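Long-range contacts in trans-4-hydroxy-L-proline dehydratase (Clostridioides difficile 70-100-2010, PDB 6VXC), which catalyses the radical dehydration of trans-4-hydroxy-L-proline to (S)-1-pyrroline-5-carboxylate, a step in the anaerobic breakdown of hydroxyproline: residues Met117-Phe125 against Lys346-Tyr357; Gly91-Pro101 against Lys337-Pro345. One frame throughout, in Å; residues are numbered along the deposited sequence.

Contact 1. Residues Met117-Phe125 against Lys346-Tyr357; sequences MHNRDIINF and KVGITLKESSTY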
loop_
_atom_site.group_PDB
_atom_site.type_symbol
_atom_site.label_atom_id
_atom_site.label_comp_id
_atom_site.label_asym_id
_atom_site.label_seq_id
_atom_site.Cartn_x
_atom_site.Cartn_y
_atom_site.Cartn_z
ATOM N N MET A 117 -15.737 -12.573 9.579
ATOM C CA MET A 117 -15.201 -11.248 9.884
ATOM C C MET A 117 -15.794 -10.688 11.171
ATOM O O MET A 117 -15.112 -9.972 11.907
ATOM C CB MET A 117 -15.420 -10.301 8.704
ATOM C CG MET A 117 -16.850 -9.921 8.423
ATOM S SD MET A 117 -17.003 -8.760 7.039
ATOM C CE MET A 117 -16.381 -9.736 5.673
ATOM N N HIS A 118 -17.029 -11.045 11.488
ATOM C CA HIS A 118 -17.618 -10.583 12.736
ATOM C C HIS A 118 -16.954 -11.256 13.930
ATOM O O HIS A 118 -16.743 -10.623 14.968
ATOM C CB HIS A 118 -19.120 -10.852 12.736
ATOM C CG HIS A 118 -19.828 -10.349 13.952
ATOM N ND1 HIS A 118 -20.443 -9.119 14.001
ATOM C CD2 HIS A 118 -20.003 -10.906 15.175
ATOM C CE1 HIS A 118 -20.979 -8.945 15.196
ATOM N NE2 HIS A 118 -20.725 -10.014 15.927
ATOM N N ASN A 119 -16.611 -12.534 13.802
ATOM C CA ASN A 119 -16.173 -13.312 14.943
ATOM C C ASN A 119 -14.680 -13.576 14.995
ATOM O O ASN A 119 -14.210 -14.054 16.024
ATOM C CB ASN A 119 -16.916 -14.655 14.974
ATOM C CG ASN A 119 -18.379 -14.488 15.245
ATOM O OD1 ASN A 119 -18.761 -14.171 16.358
ATOM N ND2 ASN A 119 -19.208 -14.643 14.220
ATOM N N ARG A 120 -13.925 -13.233 13.949
ATOM C CA ARG A 120 -12.495 -13.507 13.915
ATOM C C ARG A 120 -11.755 -12.807 15.060
ATOM O O ARG A 120 -12.203 -11.808 15.634
ATOM C CB ARG A 120 -11.850 -13.080 12.586
ATOM C CG ARG A 120 -12.026 -11.616 12.254
ATOM C CD ARG A 120 -11.120 -11.107 11.123
ATOM N NE ARG A 120 -11.433 -11.632 9.824
ATOM C CZ ARG A 120 -11.555 -10.926 8.706
ATOM N NH1 ARG A 120 -11.391 -9.604 8.681
ATOM N NH2 ARG A 120 -11.845 -11.576 7.602
ATOM N N ASP A 121 -10.565 -13.335 15.328
ATOM C CA ASP A 121 -9.750 -12.951 16.468
ATOM C C ASP A 121 -9.140 -11.558 16.293
ATOM O O ASP A 121 -9.186 -10.732 17.209
ATOM C CB ASP A 121 -8.656 -14.013 16.592
ATOM C CG ASP A 121 -7.938 -13.984 17.901
ATOM O OD1 ASP A 121 -8.073 -12.986 18.640
ATOM O OD2 ASP A 121 -7.211 -14.976 18.171
ATOM N N ILE A 122 -8.611 -11.264 15.113
ATOM C CA ILE A 122 -8.019 -9.966 14.826
ATOM C C ILE A 122 -8.600 -9.414 13.534
ATOM O O ILE A 122 -9.060 -10.157 12.661
ATOM C CB ILE A 122 -6.477 -10.029 14.753
ATOM C CG1 ILE A 122 -6.027 -11.170 13.835
ATOM C CG2 ILE A 122 -5.876 -10.126 16.154
ATOM C CD1 ILE A 122 -4.535 -11.295 13.719
ATOM N N ILE A 123 -8.593 -8.090 13.433
ATOM C CA ILE A 123 -9.106 -7.360 12.282
ATOM C C ILE A 123 -10.562 -7.741 12.054
ATOM O O ILE A 123 -10.997 -7.926 10.914
ATOM C CB ILE A 123 -8.245 -7.616 11.024
ATOM C CG1 ILE A 123 -6.769 -7.784 11.404
ATOM C CG2 ILE A 123 -8.415 -6.485 10.004
ATOM C CD1 ILE A 123 -6.166 -6.585 12.068
ATOM N N ASN A 124 -11.328 -7.814 13.135
ATOM C CA ASN A 124 -12.750 -8.104 13.036
ATOM C C ASN A 124 -13.525 -6.858 12.645
ATOM O O ASN A 124 -13.108 -5.732 12.912
ATOM C CB ASN A 124 -13.284 -8.638 14.364
ATOM C CG ASN A 124 -13.027 -7.681 15.508
ATOM O OD1 ASN A 124 -11.885 -7.488 15.913
ATOM N ND2 ASN A 124 -14.084 -7.070 16.028
ATOM N N PHE A 125 -14.650 -7.082 11.965
ATOM C CA PHE A 125 -15.630 -6.053 11.636
ATOM C C PHE A 125 -16.996 -6.523 12.118
ATOM O O PHE A 125 -17.424 -7.634 11.777
ATOM C CB PHE A 125 -15.691 -5.804 10.127
ATOM C CG PHE A 125 -14.545 -5.017 9.579
ATOM C CD1 PHE A 125 -13.326 -5.630 9.316
ATOM C CD2 PHE A 125 -14.700 -3.672 9.274
ATOM C CE1 PHE A 125 -12.278 -4.912 8.791
ATOM C CE2 PHE A 125 -13.653 -2.944 8.748
ATOM C CZ PHE A 125 -12.441 -3.566 8.499
ATOM N N LYS A 346 -11.352 -7.729 4.565
ATOM C CA LYS A 346 -10.710 -8.755 3.763
ATOM C C LYS A 346 -10.945 -10.132 4.374
ATOM O O LYS A 346 -11.081 -10.276 5.592
ATOM C CB LYS A 346 -9.203 -8.494 3.669
ATOM C CG LYS A 346 -8.816 -7.065 3.286
ATOM C CD LYS A 346 -7.465 -6.685 3.940
ATOM C CE LYS A 346 -7.124 -5.220 3.717
ATOM N NZ LYS A 346 -6.034 -4.730 4.603
ATOM N N VAL A 347 -10.950 -11.153 3.521
ATOM C CA VAL A 347 -11.026 -12.538 3.959
ATOM C C VAL A 347 -9.976 -13.334 3.204
ATOM O O VAL A 347 -9.324 -12.835 2.288
ATOM C CB VAL A 347 -12.424 -13.158 3.753
ATOM C CG1 VAL A 347 -13.450 -12.468 4.636
ATOM C CG2 VAL A 347 -12.837 -13.114 2.266
ATOM N N GLY A 348 -9.803 -14.581 3.628
ATOM C CA GLY A 348 -8.933 -15.491 2.900
ATOM C C GLY A 348 -7.522 -14.960 2.760
ATOM O O GLY A 348 -6.956 -14.370 3.687
ATOM N N ILE A 349 -6.946 -15.167 1.573
ATOM C CA ILE A 349 -5.543 -14.827 1.342
ATOM C C ILE A 349 -5.318 -13.313 1.400
ATOM O O ILE A 349 -4.263 -12.847 1.836
ATOM C CB ILE A 349 -5.051 -15.409 0.005
ATOM C CG1 ILE A 349 -5.305 -16.924 -0.073
ATOM C CG2 ILE A 349 -3.573 -15.093 -0.186
ATOM C CD1 ILE A 349 -4.634 -17.702 1.015
ATOM N N THR A 350 -6.282 -12.527 0.917
ATOM C CA THR A 350 -6.126 -11.079 0.950
ATOM C C THR A 350 -5.875 -10.586 2.371
ATOM O O THR A 350 -5.052 -9.694 2.589
ATOM C CB THR A 350 -7.358 -10.401 0.352
ATOM O OG1 THR A 350 -7.584 -10.909 -0.971
ATOM C CG2 THR A 350 -7.149 -8.875 0.293
ATOM N N LEU A 351 -6.590 -11.137 3.349
ATOM C CA LEU A 351 -6.336 -10.769 4.738
ATOM C C LEU A 351 -4.940 -11.202 5.177
ATOM O O LEU A 351 -4.198 -10.418 5.783
ATOM C CB LEU A 351 -7.429 -11.371 5.623
ATOM C CG LEU A 351 -7.625 -11.043 7.107
ATOM C CD1 LEU A 351 -6.754 -11.888 7.986
ATOM C CD2 LEU A 351 -7.486 -9.541 7.424
ATOM N N LYS A 352 -4.551 -12.434 4.849
ATOM C CA LYS A 352 -3.251 -12.944 5.280
ATOM C C LYS A 352 -2.120 -12.071 4.756
ATOM O O LYS A 352 -1.111 -11.865 5.444
ATOM C CB LYS A 352 -3.079 -14.389 4.793
ATOM C CG LYS A 352 -4.079 -15.396 5.368
ATOM C CD LYS A 352 -3.779 -16.817 4.867
ATOM C CE LYS A 352 -4.434 -17.874 5.738
ATOM N NZ LYS A 352 -3.713 -19.175 5.658
ATOM N N GLU A 353 -2.270 -11.540 3.544
ATOM C CA GLU A 353 -1.203 -10.741 2.970
ATOM C C GLU A 353 -1.277 -9.279 3.392
ATOM O O GLU A 353 -0.287 -8.560 3.238
ATOM C CB GLU A 353 -1.201 -10.837 1.436
ATOM C CG GLU A 353 -2.440 -10.256 0.741
ATOM C CD GLU A 353 -2.471 -10.561 -0.765
ATOM O OE1 GLU A 353 -1.430 -10.406 -1.423
ATOM O OE2 GLU A 353 -3.533 -10.958 -1.297
ATOM N N SER A 354 -2.415 -8.824 3.938
ATOM C CA SER A 354 -2.569 -7.435 4.348
ATOM C C SER A 354 -3.415 -7.405 5.629
ATOM O O SER A 354 -4.515 -6.878 5.668
ATOM C CB SER A 354 -3.208 -6.599 3.236
ATOM O OG SER A 354 -3.264 -5.223 3.585
ATOM N N SER A 355 -2.866 -7.935 6.722
ATOM C CA SER A 355 -3.666 -8.213 7.916
ATOM C C SER A 355 -3.684 -6.979 8.828
ATOM O O SER A 355 -3.034 -6.923 9.873
ATOM C CB SER A 355 -3.122 -9.453 8.620
ATOM O OG SER A 355 -3.988 -9.883 9.654
ATOM N N THR A 356 -4.492 -5.989 8.437
ATOM C CA THR A 356 -4.520 -4.702 9.122
ATOM C C THR A 356 -5.827 -3.995 8.805
ATOM O O THR A 356 -6.435 -4.234 7.760
ATOM C CB THR A 356 -3.342 -3.815 8.692
ATOM O OG1 THR A 356 -3.418 -2.553 9.369
ATOM C CG2 THR A 356 -3.398 -3.550 7.182
ATOM N N TYR A 357 -6.243 -3.108 9.714
ATOM C CA TYR A 357 -7.307 -2.150 9.416
ATOM C C TYR A 357 -6.817 -0.975 8.573
ATOM O O TYR A 357 -7.638 -0.271 7.980
ATOM C CB TYR A 357 -7.926 -1.579 10.708
ATOM C CG TYR A 357 -8.712 -2.531 11.588
ATOM C CD1 TYR A 357 -10.001 -2.940 11.250
ATOM C CD2 TYR A 357 -8.173 -3.002 12.777
ATOM C CE1 TYR A 357 -10.725 -3.816 12.080
ATOM C CE2 TYR A 357 -8.871 -3.865 13.612
ATOM C CZ TYR A 357 -10.149 -4.276 13.260
ATOM O OH TYR A 357 -10.832 -5.131 14.100
#

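Contact 2. Residues Gly91-Pro101 against Lys337-Pro345; sequences GEKGDSPNGAP and KFNNQPAPP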
loop_
_atom_site.group_PDB
_atom_site.type_symbol
_atom_site.label_atom_id
_atom_site.label_comp_id
_atom_site.label_asym_id
_atom_site.label_seq_id
_atom_site.Cartn_x
_atom_site.Cartn_y
_atom_site.Cartn_z
ATOM N N GLY A 91 -16.953 14.551 5.539
ATOM C CA GLY A 91 -16.976 13.437 4.609
ATOM C C GLY A 91 -16.552 12.129 5.260
ATOM O O GLY A 91 -15.478 12.046 5.869
ATOM N N GLU A 92 -17.396 11.105 5.149
ATOM C CA GLU A 92 -17.118 9.761 5.641
ATOM C C GLU A 92 -17.431 8.768 4.523
ATOM O O GLU A 92 -18.394 8.957 3.777
ATOM C CB GLU A 92 -17.953 9.424 6.894
ATOM C CG GLU A 92 -17.623 10.219 8.171
ATOM C CD GLU A 92 -16.342 9.750 8.878
ATOM O OE1 GLU A 92 -15.918 8.596 8.644
ATOM O OE2 GLU A 92 -15.772 10.538 9.674
ATOM N N LYS A 93 -16.612 7.718 4.399
ATOM C CA LYS A 93 -16.913 6.680 3.417
ATOM C C LYS A 93 -18.215 5.963 3.758
ATOM O O LYS A 93 -19.069 5.772 2.890
ATOM C CB LYS A 93 -15.765 5.674 3.321
ATOM C CG LYS A 93 -14.499 6.196 2.658
ATOM C CD LYS A 93 -13.365 5.162 2.692
ATOM C CE LYS A 93 -13.675 3.951 1.798
ATOM N NZ LYS A 93 -12.744 2.809 2.018
ATOM N N GLY A 94 -18.379 5.558 5.018
ATOM C CA GLY A 94 -19.532 4.810 5.470
ATOM C C GLY A 94 -20.521 5.654 6.253
ATOM O O GLY A 94 -20.522 6.886 6.179
ATOM N N ASP A 95 -21.341 4.975 7.062
ATOM C CA ASP A 95 -22.380 5.673 7.815
ATOM C C ASP A 95 -21.804 6.459 8.986
ATOM O O ASP A 95 -22.404 7.445 9.424
ATOM C CB ASP A 95 -23.424 4.683 8.343
ATOM C CG ASP A 95 -22.857 3.724 9.400
ATOM O OD1 ASP A 95 -21.722 3.237 9.239
ATOM O OD2 ASP A 95 -23.541 3.471 10.415
ATOM N N SER A 96 -20.672 6.024 9.523
ATOM C CA SER A 96 -20.088 6.642 10.703
ATOM C C SER A 96 -18.611 6.293 10.729
ATOM O O SER A 96 -18.141 5.499 9.901
ATOM C CB SER A 96 -20.787 6.175 11.988
ATOM O OG SER A 96 -20.606 4.789 12.175
ATOM N N PRO A 97 -17.844 6.901 11.631
ATOM C CA PRO A 97 -16.414 6.588 11.714
ATOM C C PRO A 97 -16.186 5.091 11.887
ATOM O O PRO A 97 -16.865 4.431 12.673
ATOM C CB PRO A 97 -15.958 7.370 12.951
ATOM C CG PRO A 97 -16.912 8.533 13.011
ATOM C CD PRO A 97 -18.231 7.983 12.557
ATOM N N ASN A 98 -15.189 4.571 11.170
ATOM C CA ASN A 98 -14.805 3.155 11.185
ATOM C C ASN A 98 -15.907 2.249 10.595
ATOM O O ASN A 98 -15.892 1.034 10.893
ATOM C CB ASN A 98 -14.415 2.693 12.596
ATOM C CG ASN A 98 -13.169 1.824 12.598
ATOM O OD1 ASN A 98 -12.554 1.611 11.557
ATOM N ND2 ASN A 98 -12.770 1.348 13.775
ATOM N N GLY A 99 -16.777 2.774 9.825
ATOM C CA GLY A 99 -17.758 2.000 9.079
ATOM C C GLY A 99 -17.304 1.816 7.647
ATOM O O GLY A 99 -17.160 2.789 6.902
ATOM N N ALA A 100 -17.028 0.578 7.284
ATOM C CA ALA A 100 -16.549 0.296 5.935
ATOM C C ALA A 100 -17.723 -0.003 5.009
ATOM O O ALA A 100 -18.559 -0.855 5.334
ATOM C CB ALA A 100 -15.594 -0.892 5.928
ATOM N N PRO A 101 -17.821 0.648 3.859
ATOM C CA PRO A 101 -18.770 0.191 2.841
ATOM C C PRO A 101 -18.355 -1.178 2.322
ATOM O O PRO A 101 -17.245 -1.653 2.567
ATOM C CB PRO A 101 -18.666 1.248 1.739
ATOM C CG PRO A 101 -17.888 2.380 2.341
ATOM C CD PRO A 101 -17.023 1.790 3.399
ATOM N N LYS A 337 -9.622 12.311 9.873
ATOM C CA LYS A 337 -10.484 11.795 8.805
ATOM C C LYS A 337 -9.903 10.527 8.185
ATOM O O LYS A 337 -10.625 9.548 7.966
ATOM C CB LYS A 337 -10.731 12.845 7.726
ATOM C CG LYS A 337 -11.434 14.107 8.195
ATOM C CD LYS A 337 -12.793 13.818 8.873
ATOM C CE LYS A 337 -13.767 13.043 8.023
ATOM N NZ LYS A 337 -15.090 12.786 8.705
ATOM N N PHE A 338 -8.600 10.532 7.886
ATOM C CA PHE A 338 -7.948 9.304 7.433
ATOM C C PHE A 338 -8.170 8.170 8.435
ATOM O O PHE A 338 -8.518 7.045 8.057
ATOM C CB PHE A 338 -6.446 9.529 7.250
ATOM C CG PHE A 338 -6.055 10.246 5.986
ATOM C CD1 PHE A 338 -6.053 9.593 4.765
ATOM C CD2 PHE A 338 -5.603 11.568 6.038
ATOM C CE1 PHE A 338 -5.648 10.245 3.616
ATOM C CE2 PHE A 338 -5.207 12.226 4.900
ATOM C CZ PHE A 338 -5.224 11.570 3.684
ATOM N N ASN A 339 -7.962 8.450 9.725
ATOM C CA ASN A 339 -8.061 7.419 10.749
ATOM C C ASN A 339 -9.482 6.908 10.940
ATOM O O ASN A 339 -9.657 5.848 11.550
ATOM C CB ASN A 339 -7.520 7.927 12.094
ATOM C CG ASN A 339 -7.204 6.787 13.059
ATOM O OD1 ASN A 339 -6.294 5.993 12.819
ATOM N ND2 ASN A 339 -7.928 6.725 14.164
ATOM N N ASN A 340 -10.485 7.634 10.449
ATOM C CA ASN A 340 -11.868 7.176 10.475
ATOM C C ASN A 340 -12.221 6.194 9.352
ATOM O O ASN A 340 -13.322 5.640 9.396
ATOM C CB ASN A 340 -12.835 8.377 10.386
ATOM C CG ASN A 340 -12.936 9.157 11.695
ATOM O OD1 ASN A 340 -12.393 8.754 12.712
ATOM N ND2 ASN A 340 -13.659 10.267 11.665
ATOM N N GLN A 341 -11.333 5.951 8.378
ATOM C CA GLN A 341 -11.622 5.090 7.219
ATOM C C GLN A 341 -10.765 3.827 7.234
ATOM O O GLN A 341 -9.630 3.834 6.722
ATOM C CB GLN A 341 -11.403 5.838 5.895
ATOM C CG GLN A 341 -11.792 7.325 5.905
ATOM C CD GLN A 341 -13.219 7.565 6.348
ATOM O OE1 GLN A 341 -14.146 6.861 5.940
ATOM N NE2 GLN A 341 -13.405 8.580 7.181
ATOM N N PRO A 342 -11.269 2.711 7.744
ATOM C CA PRO A 342 -10.526 1.452 7.619
ATOM C C PRO A 342 -10.499 0.970 6.175
ATOM O O PRO A 342 -11.326 1.345 5.347
ATOM C CB PRO A 342 -11.323 0.485 8.502
ATOM C CG PRO A 342 -12.726 1.013 8.423
ATOM C CD PRO A 342 -12.576 2.519 8.390
ATOM N N ALA A 343 -9.518 0.134 5.879
ATOM C CA ALA A 343 -9.571 -0.663 4.665
ATOM C C ALA A 343 -10.770 -1.605 4.762
ATOM O O ALA A 343 -10.940 -2.263 5.789
ATOM C CB ALA A 343 -8.273 -1.455 4.486
ATOM N N PRO A 344 -11.637 -1.660 3.752
ATOM C CA PRO A 344 -12.818 -2.517 3.864
ATOM C C PRO A 344 -12.436 -3.954 4.109
ATOM O O PRO A 344 -11.325 -4.397 3.753
ATOM C CB PRO A 344 -13.518 -2.324 2.508
ATOM C CG PRO A 344 -13.137 -0.944 2.101
ATOM C CD PRO A 344 -11.700 -0.790 2.569
ATOM N N PRO A 345 -13.328 -4.743 4.707
ATOM C CA PRO A 345 -12.940 -6.051 5.243
ATOM C C PRO A 345 -12.398 -7.003 4.184
ATOM O O PRO A 345 -12.905 -7.082 3.066
ATOM C CB PRO A 345 -14.243 -6.582 5.855
ATOM C CG PRO A 345 -15.320 -5.823 5.150
ATOM C CD PRO A 345 -14.756 -4.465 4.907
HETATM O O HOH W 1 -18.066 13.931 8.068
HETATM O O HOH W 2 -10.130 3.357 3.368
HETATM O O HOH W 3 -13.764 2.020 4.464
HETATM O O HOH W 4 -14.816 4.183 6.189
#

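Contact 1. Residues Met117-Phe125 against Lys346-Tyr357
I123 and Y357 form the tight half of this contact, in which the turn leaving helix 111-119 of the glycyl radical enzyme fold packs on the loops flanking the short helix 348-353. CG2 of I123 sits over the centre of the Y357 ring, a CH-pi contact 4.0 Å from CG2 to the ring centroid and 10° off the normal. The branched isoleucine suits the place: a chi1 of -34°, off any staggered position, puts CG2 roughly opposite the backbone N, where it reaches the ring and the T356 carbonyl, while CD1 lies against the backbone of S355 and T356. F125 meets the tyrosine obliquely, its CZ 3.7 Å from Y357 CD1, the ring planes 59° apart.

Looser packing is found in two partly exposed places, I122 by S355 and R120 by V347. I122 comes nearest through CD1, 4.3 Å from S355 OG. Beside K346, V347 and L351, the long, bent chain of R120 spans two backbones: NH2 donates to K346 O at 2.5 Å, with NH1 adding a weak bond to the same oxygen, and NH1 also reaches back to I123 O at 2.8 Å, nearly straight and in the guanidinium plane. L351 and M117 CA flank opposite faces near the rim, and the bonds to K346 O and I123 O hold the group's orientation. The buried M117 adds a sparse apolar touch, CE to V347 CG1 at 4.1 Å.

The hydroxyl of Y357 extends the ring's packing with a bond: OH donates to N124 O at 2.6 Å, in the carbonyl plane and on a lone pair.

Contact 2. Residues Gly91-Pro101 against Lys337-Pro345
This is a buried, largely polar contact between two irregular loops, one leading into the short strand 99-101, the other running out of helix 324-339 as a proline-rich chain. E92 is its hub. With CG beside the backbone N and a bend at chi2 (-77°), its carboxylate folds toward the helix end and meets three side chains. K337 NZ forms a salt bridge with OE2 at 2.5 Å, coming from above the carboxylate plane, while N340 ND2 takes the syn lone pair of the same oxygen at 2.9 Å; the other end of that amide, N340 OD1, is hydrogen-bonded to S36 OG. Q341 NE2 reaches OE1, again from above the plane. A buried glutamate suits this place because lysine and two amides share its charge, which would probably favour the ionised form; K337 has a second acid partner in E87.

Q341 uses both ends of its amide. NE2 also donates to K337 O, nearly in its own amide plane, and OE1 accepts K93 N at 3.0 Å. Those bonds fix which way the amide is flipped. At the far end of its side chain K93 is tied to the other loop by water: one water bridges K93 NZ (2.8 Å) and P342 O (2.7 Å), with a second, less certain, alongside. The type II turn from S96 to G99 brings N98 N to N340 O at 2.8 Å, and P97 lies alongside N340, both pointing the same way.

Beyond the turn the contact becomes apolar: A100 CB is small enough to pack against P344 and P345, 3.8 Å from P345 CD.

Around this pair, helix 276-293 covers K93, K337 and Q341, whereas strand 42-44 pairs in parallel with strand 99-101 and also touches P345.

How the contacts relate
Contacts 1 and 2 follow each other in the chain on both sides, their segments alternating: strand 99-101 precedes helix 111-119, and K337-P345 runs directly into K346-Y357. Their centres lie 16 Å apart, yet they touch. Y357 O is 2.8 Å from A343 N, a probable hydrogen bond, and P345 CB lies 3.7 Å from both M117 SD and F125 CD1, so P345 joins the two contacts. Contact 1 is nearer the catalytic centre: the T356 side chain is about 8 Å from that of C454, by similarity the radical cysteine, and about 12 Å from that of E456, the proton acceptor by similarity. K346's side chain is about 6 Å from a glycerol, probably from the crystallisation liquor, which S354 OG hydrogen-bonds.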